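Local coordinates for protein fusolin (Unidentified entomopoxvirus, PDB 4OW5) that forms the crystalline viral spindles that enhance virulence in insect hosts, and probably binds chitin through its lytic polysaccharide monooxygenase-like domain, at residues 71-76 / 81-86; 159-164 / 206-211. All coordinates share one frame; numbering follows the deposited sequence.

Contact 1 (71-76 / 81-86)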
ATOM      1  N   ALA A  71     -23.459 -20.761  -9.159  1.00 13.76           N
ATOM      2  CA  ALA A  71     -23.099 -21.985  -9.872  1.00 13.11           C
ATOM      3  C   ALA A  71     -23.803 -23.163  -9.216  1.00 16.75           C
ATOM      4  O   ALA A  71     -23.986 -23.191  -7.990  1.00 16.09           O
ATOM      5  CB  ALA A  71     -21.599 -22.190  -9.858  1.00 14.10           C
ATOM      6  N   LEU A  72     -24.217 -24.122 -10.025  1.00 16.16           N
ATOM      7  CA  LEU A  72     -24.954 -25.300  -9.540  1.00 17.47           C
ATOM      8  C   LEU A  72     -23.986 -26.437  -9.358  1.00 20.09           C
ATOM      9  O   LEU A  72     -23.381 -26.882 -10.323  1.00 19.50           O
ATOM     10  CB  LEU A  72     -26.073 -25.693 -10.531  1.00 17.65           C
ATOM     11  CG  LEU A  72     -27.028 -24.566 -10.912  1.00 23.47           C
ATOM     12  CD1 LEU A  72     -28.038 -25.045 -11.939  1.00 25.66           C
ATOM     13  CD2 LEU A  72     -27.713 -23.971  -9.682  1.00 22.76           C
ATOM     14  N   ALA A  73     -23.847 -26.914  -8.130  1.00 16.48           N
ATOM     15  CA  ALA A  73     -22.963 -28.017  -7.819  1.00 15.24           C
ATOM     16  C   ALA A  73     -23.657 -29.363  -7.918  1.00 20.49           C
ATOM     17  O   ALA A  73     -22.967 -30.380  -7.967  1.00 19.59           O
ATOM     18  CB  ALA A  73     -22.394 -27.844  -6.428  1.00 14.77           C
ATOM     19  N   GLY A  74     -24.989 -29.386  -7.918  1.00 19.59           N
ATOM     20  CA  GLY A  74     -25.728 -30.643  -7.896  1.00 19.16           C
ATOM     21  C   GLY A  74     -25.715 -31.240  -6.499  1.00 21.35           C
ATOM     22  O   GLY A  74     -25.332 -30.559  -5.538  1.00 19.44           O
ATOM     23  N   PRO A  75     -26.065 -32.531  -6.344  1.00 21.31           N
ATOM     24  CA  PRO A  75     -26.137 -33.109  -4.994  1.00 21.62           C
ATOM     25  C   PRO A  75     -24.806 -33.269  -4.258  1.00 25.80           C
ATOM     26  O   PRO A  75     -24.821 -33.319  -3.034  1.00 25.44           O
ATOM     27  CB  PRO A  75     -26.814 -34.466  -5.206  1.00 24.05           C
ATOM     28  CG  PRO A  75     -26.735 -34.750  -6.627  1.00 28.29           C
ATOM     29  CD  PRO A  75     -26.569 -33.465  -7.373  1.00 24.24           C
ATOM     30  N   ASN A  76     -23.659 -33.285  -4.956  1.00 23.92           N
ATOM     31  CA  ASN A  76     -22.371 -33.466  -4.281  1.00 23.77           C
ATOM     32  C   ASN A  76     -21.683 -32.128  -3.990  1.00 25.14           C
ATOM     33  O   ASN A  76     -20.480 -31.998  -4.210  1.00 22.98           O
ATOM     34  CB  ASN A  76     -21.457 -34.392  -5.125  1.00 27.30           C
ATOM     35  CG  ASN A  76     -22.132 -35.691  -5.484  1.00 62.92           C
ATOM     36  OD1 ASN A  76     -22.398 -35.977  -6.656  1.00 61.17           O
ATOM     37  ND2 ASN A  76     -22.476 -36.486  -4.479  1.00 58.77           N
ATOM     38  N   ASN A  81     -13.338 -31.243  -4.106  1.00 23.33           N
ATOM     39  CA  ASN A  81     -12.694 -31.447  -5.398  1.00 22.77           C
ATOM     40  C   ASN A  81     -13.666 -31.253  -6.564  1.00 22.54           C
ATOM     41  O   ASN A  81     -13.259 -30.761  -7.627  1.00 21.93           O
ATOM     42  CB  ASN A  81     -12.023 -32.821  -5.463  1.00 32.21           C
ATOM     43  CG  ASN A  81     -10.860 -32.925  -4.502  1.00 59.59           C
ATOM     44  OD1 ASN A  81     -10.910 -33.643  -3.504  1.00 57.04           O
ATOM     45  ND2 ASN A  81      -9.802 -32.165  -4.752  1.00 56.01           N
ATOM     46  N   HIS A  82     -14.949 -31.553  -6.364  1.00 18.22           N
ATOM     47  CA  HIS A  82     -15.969 -31.326  -7.369  1.00 16.34           C
ATOM     48  C   HIS A  82     -16.185 -29.803  -7.521  1.00 19.07           C
ATOM     49  O   HIS A  82     -16.265 -29.309  -8.637  1.00 18.42           O
ATOM     50  CB  HIS A  82     -17.286 -32.062  -6.969  1.00 16.20           C
ATOM     51  CG  HIS A  82     -18.468 -31.707  -7.809  1.00 18.13           C
ATOM     52  ND1 HIS A  82     -18.487 -31.962  -9.150  1.00 19.80           N
ATOM     53  CD2 HIS A  82     -19.639 -31.110  -7.455  1.00 18.74           C
ATOM     54  CE1 HIS A  82     -19.672 -31.528  -9.586  1.00 18.91           C
ATOM     55  NE2 HIS A  82     -20.398 -31.019  -8.590  1.00 18.37           N
ATOM     56  N   ILE A  83     -16.227 -29.060  -6.406  1.00 16.97           N
ATOM     57  CA  ILE A  83     -16.420 -27.603  -6.448  1.00 16.31           C
ATOM     58  C   ILE A  83     -15.246 -26.933  -7.185  1.00 20.42           C
ATOM     59  O   ILE A  83     -15.459 -26.144  -8.122  1.00 18.36           O
ATOM     60  CB  ILE A  83     -16.587 -26.979  -5.027  1.00 17.23           C
ATOM     61  CG1 ILE A  83     -17.811 -27.553  -4.274  1.00 17.64           C
ATOM     62  CG2 ILE A  83     -16.685 -25.433  -5.117  1.00 14.45           C
ATOM     63  CD1 ILE A  83     -19.134 -27.443  -5.013  1.00 19.42           C
ATOM     64  N   ARG A  84     -14.011 -27.270  -6.772  1.00 18.18           N
ATOM     65  CA  ARG A  84     -12.813 -26.620  -7.303  1.00 18.25           C
ATOM     66  C   ARG A  84     -12.433 -27.045  -8.723  1.00 21.38           C
ATOM     67  O   ARG A  84     -11.735 -26.287  -9.363  1.00 17.51           O
ATOM     68  CB  ARG A  84     -11.624 -26.816  -6.373  1.00 16.96           C
ATOM     69  CG  ARG A  84     -11.870 -26.233  -5.005  1.00 20.54           C
ATOM     70  CD  ARG A  84     -10.644 -26.305  -4.119  1.00 27.93           C
ATOM     71  NE  ARG A  84     -10.936 -25.636  -2.852  1.00 36.23           N
ATOM     72  CZ  ARG A  84     -10.040 -25.096  -2.031  1.00 50.60           C
ATOM     73  NH1 ARG A  84      -8.747 -25.138  -2.326  1.00 34.76           N
ATOM     74  NH2 ARG A  84     -10.431 -24.512  -0.906  1.00 46.80           N
ATOM     75  N   ASN A  85     -12.858 -28.213  -9.206  1.00 20.59           N
ATOM     76  CA  ASN A  85     -12.536 -28.689 -10.560  1.00 20.95           C
ATOM     77  C   ASN A  85     -13.679 -28.626 -11.547  1.00 21.40           C
ATOM     78  O   ASN A  85     -13.411 -28.565 -12.746  1.00 19.68           O
ATOM     79  CB  ASN A  85     -12.056 -30.141 -10.494  1.00 24.51           C
ATOM     80  CG  ASN A  85     -10.805 -30.295  -9.657  1.00 41.05           C
ATOM     81  OD1 ASN A  85      -9.877 -29.493  -9.752  1.00 42.49           O
ATOM     82  ND2 ASN A  85     -10.705 -31.352  -8.877  1.00 32.53           N
ATOM     83  N   ASN A  86     -14.934 -28.704 -11.090  1.00 18.46           N
ATOM     84  CA  ASN A  86     -16.092 -28.760 -11.997  1.00 18.04           C
ATOM     85  C   ASN A  86     -17.089 -27.615 -11.870  1.00 23.03           C
ATOM     86  O   ASN A  86     -17.756 -27.295 -12.849  1.00 26.52           O
ATOM     87  CB  ASN A  86     -16.870 -30.067 -11.736  1.00 18.37           C
ATOM     88  CG  ASN A  86     -16.061 -31.328 -11.898  1.00 34.14           C
ATOM     89  OD1 ASN A  86     -15.217 -31.431 -12.795  1.00 27.82           O
ATOM     90  ND2 ASN A  86     -16.289 -32.319 -11.038  1.00 25.27           N
TER
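With chi1 at 170°, H82 swings its imidazole off the helix toward the turn that follows strand 70-72, and chi2 of 62° brings the NE2 corner of the ring up to the backbone of A73. There H82 NE2 gives its hydrogen to A73 O at 2.7 Å, with an N-H...O angle of 150°. The donor lies in the carbonyl plane, on a lone pair, and the oxygen sits close to the plane of the ring, so this is an edge-on bond that limits the tilt of the imidazole. Farther along the turn, N76 O approaches H82 CD2 obliquely at 3.5 Å. Strand 70-72 pairs antiparallel with strand 223-234 in the mixed sheet of the fibronectin type III-like LPMO core, and A73 carries the backbone pairing on to G222. The short helix 80-87 packs back against the turn that leaves this strand. Beside the polar bond is a small apolar contact: I83, with CG1 anti to its carbonyl carbon, reaches out through CD1 to touch A73 CB at 3.6 Å. I83 also packs on Y226 of strand 223-234, while V87 of the same helix meets both A73 and H82.

Contact 2 (159-164 / 206-211); sequences NVYTDQ and QTQFVL
Q208 and V160 are the main partners here. At Q208 the backbone oxygen is bridged to the other segment by a water: Q208 O takes a hydrogen from that water at 2.8 Å, and the same water accepts from V160 N at 2.9 Å. The Q208 side chain leaves with CG anti to the backbone N (chi1 179°) and stays extended, laying its amide across V160. CG1 of V160 rests 3.9 Å from Q208 NE2 and equally near Q208 CD, the two side chains crossing at a slant. The amide has a polar hold at each end. Q208 NE2 hydrogen-bonds to W117 O, while Q208 OE1 accepts from a second water at 3.0 Å, which in turn lies 2.6 Å from Y161 OH. These residues join the loop between strands 147-154 and 170-176 to the residue just ahead of strand 209-217, which runs antiparallel to 147-154 and 223-234 in the LPMO core. Past Q208, F209 points its CB away from the loop and packs against F233, whereas V210 faces back toward it and its N hydrogen-bonds to T154 OG1. On the loop side, V160 CG1 also lies over the rim of one face of the Y161 ring, 4.0 Å above its plane; that ring stacks with H235 of the second subunit.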
ATOM      1  N   ASN A 159      -1.659 -10.394  -5.720  1.00 12.37           N
ATOM      2  CA  ASN A 159      -1.520  -9.027  -6.214  1.00 11.43           C
ATOM      3  C   ASN A 159      -2.758  -8.722  -7.066  1.00 14.40           C
ATOM      4  O   ASN A 159      -2.868  -9.221  -8.181  1.00 13.69           O
ATOM      5  CB  ASN A 159      -0.209  -8.913  -6.993  1.00 12.90           C
ATOM      6  CG  ASN A 159       0.085  -7.558  -7.549  1.00 23.15           C
ATOM      7  OD1 ASN A 159      -0.812  -6.749  -7.775  1.00 23.15           O
ATOM      8  ND2 ASN A 159       1.316  -7.335  -7.930  1.00 20.82           N
ATOM      9  N   VAL A 160      -3.686  -7.915  -6.533  1.00 12.51           N
ATOM     10  CA  VAL A 160      -4.950  -7.599  -7.203  1.00 13.55           C
ATOM     11  C   VAL A 160      -4.712  -6.921  -8.558  1.00 15.14           C
ATOM     12  O   VAL A 160      -5.503  -7.120  -9.489  1.00 13.26           O
ATOM     13  CB  VAL A 160      -5.878  -6.736  -6.303  1.00 18.83           C
ATOM     14  CG1 VAL A 160      -5.380  -5.299  -6.190  1.00 18.45           C
ATOM     15  CG2 VAL A 160      -7.317  -6.783  -6.798  1.00 19.45           C
ATOM     16  N   TYR A 161      -3.620  -6.153  -8.681  1.00 12.53           N
ATOM     17  CA  TYR A 161      -3.324  -5.410  -9.907  1.00 13.08           C
ATOM     18  C   TYR A 161      -3.017  -6.310 -11.091  1.00 16.60           C
ATOM     19  O   TYR A 161      -3.155  -5.858 -12.221  1.00 16.38           O
ATOM     20  CB  TYR A 161      -2.137  -4.450  -9.688  1.00 14.57           C
ATOM     21  CG  TYR A 161      -2.403  -3.393  -8.651  1.00 18.43           C
ATOM     22  CD1 TYR A 161      -3.118  -2.245  -8.966  1.00 20.19           C
ATOM     23  CD2 TYR A 161      -1.950  -3.543  -7.345  1.00 21.18           C
ATOM     24  CE1 TYR A 161      -3.418  -1.291  -7.996  1.00 23.21           C
ATOM     25  CE2 TYR A 161      -2.280  -2.626  -6.358  1.00 23.22           C
ATOM     26  CZ  TYR A 161      -3.036  -1.506  -6.683  1.00 31.73           C
ATOM     27  OH  TYR A 161      -3.276  -0.524  -5.757  1.00 30.86           O
ATOM     28  N   THR A 162      -2.513  -7.523 -10.849  1.00 13.70           N
ATOM     29  CA  THR A 162      -2.077  -8.393 -11.946  1.00 14.71           C
ATOM     30  C   THR A 162      -2.647  -9.807 -11.960  1.00 17.59           C
ATOM     31  O   THR A 162      -2.508 -10.479 -12.985  1.00 17.70           O
ATOM     32  CB  THR A 162      -0.540  -8.501 -11.898  1.00 14.05           C
ATOM     33  OG1 THR A 162      -0.154  -9.212 -10.713  1.00 17.23           O
ATOM     34  CG2 THR A 162       0.140  -7.150 -11.913  1.00 15.82           C
ATOM     35  N   ASP A 163      -3.252 -10.285 -10.873  1.00 13.74           N
ATOM     36  CA  ASP A 163      -3.656 -11.679 -10.791  1.00 14.00           C
ATOM     37  C   ASP A 163      -5.136 -11.918 -10.854  1.00 18.70           C
ATOM     38  O   ASP A 163      -5.899 -11.174 -10.241  1.00 18.82           O
ATOM     39  CB  ASP A 163      -3.244 -12.261  -9.442  1.00 15.58           C
ATOM     40  CG  ASP A 163      -1.791 -12.167  -9.074  1.00 22.67           C
ATOM     41  OD1 ASP A 163      -0.936 -12.160 -10.008  1.00 21.92           O
ATOM     42  OD2 ASP A 163      -1.485 -12.325  -7.873  1.00 21.33           O
ATOM     43  N   GLN A 164      -5.506 -13.076 -11.399  1.00 16.07           N
ATOM     44  CA  GLN A 164      -6.857 -13.601 -11.284  1.00 16.09           C
ATOM     45  C   GLN A 164      -6.861 -14.304  -9.955  1.00 20.39           C
ATOM     46  O   GLN A 164      -5.824 -14.824  -9.565  1.00 18.64           O
ATOM     47  CB  GLN A 164      -7.244 -14.577 -12.402  1.00 18.18           C
ATOM     48  CG  GLN A 164      -7.973 -13.974 -13.581  1.00 18.59           C
ATOM     49  CD  GLN A 164      -7.051 -13.147 -14.397  1.00 25.44           C
ATOM     50  OE1 GLN A 164      -6.053 -13.661 -14.945  1.00 24.90           O
ATOM     51  NE2 GLN A 164      -7.332 -11.859 -14.495  1.00 24.06           N
ATOM     52  N   GLN A 206      -0.614  -6.577   4.606  1.00 17.12           N
ATOM     53  CA  GLN A 206       0.051  -5.309   4.334  1.00 16.27           C
ATOM     54  C   GLN A 206      -0.263  -4.820   2.925  1.00 18.52           C
ATOM     55  O   GLN A 206       0.244  -3.800   2.533  1.00 19.43           O
ATOM     56  CB  GLN A 206       1.574  -5.496   4.526  1.00 18.63           C
ATOM     57  CG  GLN A 206       1.940  -6.118   5.888  1.00 26.61           C
ATOM     58  CD  GLN A 206       1.319  -5.391   7.067  1.00 51.35           C
ATOM     59  OE1 GLN A 206       1.316  -4.160   7.128  1.00 46.88           O
ATOM     60  NE2 GLN A 206       0.835  -6.124   8.066  1.00 41.57           N
ATOM     61  N   THR A 207      -1.085  -5.535   2.168  1.00 13.80           N
ATOM     62  CA  THR A 207      -1.462  -5.201   0.797  1.00 13.98           C
ATOM     63  C   THR A 207      -2.963  -5.361   0.613  1.00 16.65           C
ATOM     64  O   THR A 207      -3.630  -6.032   1.412  1.00 13.33           O
ATOM     65  CB  THR A 207      -0.731  -6.156  -0.156  1.00 20.80           C
ATOM     66  OG1 THR A 207      -1.045  -7.488   0.247  1.00 24.83           O
ATOM     67  CG2 THR A 207       0.769  -5.964  -0.151  1.00 22.34           C
ATOM     68  N   GLN A 208      -3.464  -4.831  -0.487  1.00 13.59           N
ATOM     69  CA  GLN A 208      -4.859  -4.982  -0.835  1.00 13.54           C
ATOM     70  C   GLN A 208      -5.120  -6.467  -1.104  1.00 15.70           C
ATOM     71  O   GLN A 208      -4.291  -7.140  -1.711  1.00 14.77           O
ATOM     72  CB  GLN A 208      -5.214  -4.108  -2.030  1.00 14.30           C
ATOM     73  CG  GLN A 208      -6.640  -4.264  -2.424  1.00 11.06           C
ATOM     74  CD  GLN A 208      -7.137  -3.229  -3.374  1.00 14.61           C
ATOM     75  OE1 GLN A 208      -6.600  -2.120  -3.489  1.00 15.59           O
ATOM     76  NE2 GLN A 208      -8.150  -3.586  -4.108  1.00 11.93           N
ATOM     77  N   PHE A 209      -6.197  -6.993  -0.539  1.00 12.36           N
ATOM     78  CA  PHE A 209      -6.518  -8.407  -0.627  1.00 10.63           C
ATOM     79  C   PHE A 209      -7.970  -8.622  -0.997  1.00 11.81           C
ATOM     80  O   PHE A 209      -8.752  -7.678  -1.115  1.00 12.25           O
ATOM     81  CB  PHE A 209      -6.180  -9.096   0.712  1.00 12.85           C
ATOM     82  CG  PHE A 209      -6.939  -8.608   1.912  1.00 12.95           C
ATOM     83  CD1 PHE A 209      -6.527  -7.480   2.602  1.00 14.80           C
ATOM     84  CD2 PHE A 209      -8.059  -9.286   2.366  1.00 14.71           C
ATOM     85  CE1 PHE A 209      -7.180  -7.080   3.760  1.00 15.14           C
ATOM     86  CE2 PHE A 209      -8.762  -8.842   3.476  1.00 15.99           C
ATOM     87  CZ  PHE A 209      -8.296  -7.769   4.196  1.00 14.77           C
ATOM     88  N   VAL A 210      -8.316  -9.882  -1.199  1.00  8.70           N
ATOM     89  CA  VAL A 210      -9.645 -10.315  -1.574  1.00  9.19           C
ATOM     90  C   VAL A 210     -10.149 -11.290  -0.533  1.00 13.95           C
ATOM     91  O   VAL A 210      -9.401 -12.155  -0.044  1.00 13.29           O
ATOM     92  CB  VAL A 210      -9.679 -10.937  -3.032  1.00 12.88           C
ATOM     93  CG1 VAL A 210     -10.956 -11.757  -3.287  1.00 13.65           C
ATOM     94  CG2 VAL A 210      -9.519  -9.866  -4.081  1.00 12.68           C
ATOM     95  N   LEU A 211     -11.416 -11.112  -0.169  1.00 10.66           N
ATOM     96  CA  LEU A 211     -12.183 -12.040   0.656  1.00 10.90           C
ATOM     97  C   LEU A 211     -13.147 -12.720  -0.301  1.00 16.17           C
ATOM     98  O   LEU A 211     -13.714 -12.037  -1.157  1.00 15.17           O
ATOM     99  CB  LEU A 211     -12.917 -11.336   1.812  1.00 11.12           C
ATOM    100  CG  LEU A 211     -11.980 -10.730   2.867  1.00 15.50           C
ATOM    101  CD1 LEU A 211     -12.698  -9.884   3.851  1.00 17.05           C
ATOM    102  CD2 LEU A 211     -11.211 -11.796   3.590  1.00 15.21           C
TER
HETATM  103  O   HOH W   1      -2.861  -6.652  -4.065  1.00 14.46           O
HETATM  104  O   HOH W   2      -3.776  -1.231  -3.323  1.00 24.14           O

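Both segments of contact 1 come earlier in the chain than either segment of contact 2, and both contacts fall within the LPMO-family part of fusolin. Their centres are 25 Å apart and their nearest atoms about 12 Å, so they do not touch. What they share is the mixed sheet: strand 70-72 of contact 1 and strand 209-217 of contact 2 each pair antiparallel with strand 223-234, which links the two places through one strand. Contact 1 sets helix 80-87 against the turn after strand 70-72, and contact 2 sets the loop between strands 147-154 and 170-176 against the residue leading into strand 209-217. Only contact 2 meets the second subunit, and both lie away from the annotated metal sites.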